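Local coordinates for development-specific protein S (Myxococcus xanthus, PDB 1NPS), which assembles on the surface of myxospores in the presence of calcium ions, the part described here being its calcium-binding N-terminal domain, at residues S40-P45 against V65-E70. Sequence-based numbering, arbitrary orientation.
Sequences SVKVPP and VANAEE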
loop_
_atom_site.group_PDB
_atom_site.type_symbol
_atom_site.label_atom_id
_atom_site.label_comp_id
_atom_site.label_asym_id
_atom_site.label_seq_id
_atom_site.Cartn_x
_atom_site.Cartn_y
_atom_site.Cartn_z
ATOM N N SER A 40 3.362 -1.909 -6.893
ATOM C CA SER A 40 2.604 -3.164 -6.887
ATOM C C SER A 40 2.419 -3.644 -5.451
ATOM O O SER A 40 3.184 -3.262 -4.556
ATOM C CB SER A 40 3.236 -4.235 -7.804
ATOM O OG SER A 40 4.493 -4.708 -7.359
ATOM N N VAL A 41 1.341 -4.386 -5.209
ATOM C CA VAL A 41 1.026 -4.864 -3.876
ATOM C C VAL A 41 0.429 -6.264 -3.867
ATOM O O VAL A 41 -0.350 -6.633 -4.751
ATOM C CB VAL A 41 -0.012 -3.935 -3.195
ATOM C CG1 VAL A 41 -0.252 -4.366 -1.754
ATOM C CG2 VAL A 41 0.443 -2.483 -3.250
ATOM N N LYS A 42 0.808 -7.042 -2.860
ATOM C CA LYS A 42 0.276 -8.384 -2.676
ATOM C C LYS A 42 -0.695 -8.293 -1.505
ATOM O O LYS A 42 -0.408 -7.645 -0.495
ATOM C CB LYS A 42 1.390 -9.392 -2.361
ATOM C CG LYS A 42 2.270 -9.760 -3.549
ATOM C CD LYS A 42 3.178 -10.929 -3.216
ATOM C CE LYS A 42 4.020 -11.310 -4.413
ATOM N NZ LYS A 42 4.939 -12.440 -4.123
ATOM N N VAL A 43 -1.878 -8.865 -1.669
ATOM C CA VAL A 43 -2.868 -8.837 -0.611
ATOM C C VAL A 43 -3.430 -10.244 -0.412
ATOM O O VAL A 43 -4.183 -10.732 -1.247
ATOM C CB VAL A 43 -4.020 -7.841 -0.949
ATOM C CG1 VAL A 43 -4.968 -7.679 0.236
ATOM C CG2 VAL A 43 -3.450 -6.497 -1.363
ATOM N N PRO A 44 -3.038 -10.921 0.684
ATOM C CA PRO A 44 -3.526 -12.271 0.961
ATOM C C PRO A 44 -4.914 -12.197 1.589
ATOM O O PRO A 44 -5.374 -11.111 1.965
ATOM C CB PRO A 44 -2.503 -12.786 1.975
ATOM C CG PRO A 44 -2.222 -11.578 2.780
ATOM C CD PRO A 44 -2.068 -10.501 1.713
ATOM N N PRO A 45 -5.594 -13.350 1.718
ATOM C CA PRO A 45 -6.935 -13.452 2.309
ATOM C C PRO A 45 -6.992 -12.876 3.729
ATOM O O PRO A 45 -6.010 -12.922 4.459
ATOM C CB PRO A 45 -7.162 -14.957 2.337
ATOM C CG PRO A 45 -6.510 -15.393 1.082
ATOM C CD PRO A 45 -5.199 -14.639 1.118
ATOM N N VAL A 65 -8.027 -5.653 -2.733
ATOM C CA VAL A 65 -8.490 -6.788 -1.950
ATOM C C VAL A 65 -7.837 -8.090 -2.387
ATOM O O VAL A 65 -8.166 -9.148 -1.881
ATOM C CB VAL A 65 -10.017 -6.918 -2.024
ATOM C CG1 VAL A 65 -10.645 -5.647 -1.479
ATOM C CG2 VAL A 65 -10.463 -7.194 -3.462
ATOM N N ALA A 66 -6.894 -7.974 -3.315
ATOM C CA ALA A 66 -6.159 -9.091 -3.869
ATOM C C ALA A 66 -4.908 -8.540 -4.543
ATOM O O ALA A 66 -4.761 -7.316 -4.710
ATOM C CB ALA A 66 -7.013 -9.839 -4.881
ATOM N N ASN A 67 -4.011 -9.442 -4.946
ATOM C CA ASN A 67 -2.766 -9.046 -5.589
ATOM C C ASN A 67 -2.976 -8.068 -6.744
ATOM O O ASN A 67 -3.931 -8.191 -7.505
ATOM C CB ASN A 67 -1.998 -10.279 -6.073
ATOM C CG ASN A 67 -1.368 -11.051 -4.935
ATOM O OD1 ASN A 67 -1.540 -10.706 -3.755
ATOM N ND2 ASN A 67 -0.604 -12.072 -5.281
ATOM N N ALA A 68 -2.102 -7.073 -6.830
ATOM C CA ALA A 68 -2.181 -6.055 -7.883
ATOM C C ALA A 68 -0.790 -5.794 -8.426
ATOM O O ALA A 68 0.028 -5.158 -7.763
ATOM C CB ALA A 68 -2.779 -4.769 -7.327
ATOM N N GLU A 69 -0.518 -6.320 -9.612
ATOM C CA GLU A 69 0.779 -6.165 -10.279
ATOM C C GLU A 69 1.089 -4.718 -10.663
ATOM O O GLU A 69 2.232 -4.377 -10.960
ATOM C CB GLU A 69 0.825 -7.017 -11.555
ATOM C CG GLU A 69 -0.100 -6.491 -12.670
ATOM C CD GLU A 69 0.151 -7.146 -14.021
ATOM O OE1 GLU A 69 -0.342 -8.279 -14.224
ATOM O OE2 GLU A 69 0.827 -6.520 -14.877
ATOM N N GLU A 70 0.048 -3.906 -10.772
ATOM C CA GLU A 70 0.208 -2.506 -11.123
ATOM C C GLU A 70 -0.892 -1.692 -10.444
ATOM O O GLU A 70 -1.898 -2.250 -10.000
ATOM C CB GLU A 70 0.200 -2.334 -12.644
ATOM C CG GLU A 70 -1.128 -2.553 -13.321
ATOM C CD GLU A 70 -1.404 -1.492 -14.381
ATOM O OE1 GLU A 70 -0.606 -0.525 -14.505
ATOM O OE2 GLU A 70 -2.431 -1.614 -15.085
HETATM O O HOH W 1 -7.251 -12.178 -1.587
#
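Val-41 pairs with Ala-68 through two backbone hydrogen bonds, a single antiparallel bridge, one of the links between the second Greek key of this beta/gamma-crystallin domain and the last strand of the first. Val-41 N donates to Ala-68 O at 3.0 Å, and Ala-68 N returns a nearly straight bond of 2.8 Å to Val-41 O. The same Val-41 O takes a CA-H...O contact from Asn-67 CA, a weaker addition to the one hydrogen bond this oxygen receives from the segment. Residues 65-70, in the loop after strand 61-64, thus run along the edge of strand 40-42 opposite the one that pairs with strand 3-6.

Beyond the bridge a side chain replaces the main chain as acceptor. Asn-67 holds CG anti to its own carbonyl carbon (chi1 -73°), and from there OD1 accepts from Val-43 N at 2.8 Å; the donor lies in the plane of the amide, though the N-H...O angle is only 144°. Asparagine suits the place because its short side chain ends in a carbonyl, an acceptor for a main-chain N-H that the neighbouring backbone does not meet here. OD1 also lies 3.5 Å from Lys-42 CB, the two side chains crossing obliquely. A water donates to Val-65 O and, weakly, to Val-43 O.

Van der Waals packing centres on Val-43, whose branched, buried side chain spreads over the backbone of 65-66: CG1 faces Val-65 C while CG2 reaches Ala-66 O at 3.7 Å. An alanine here would probably open a gap over the Val-65 and Ala-66 carbonyls where both methyls had packed. At the other end the small Ser-40 fits closely, its OG turned to Asn-8 O and Phe-11 N in hydrogen bonds, while its CB sits 3.3 Å from both Ala-68 O and Glu-69 O.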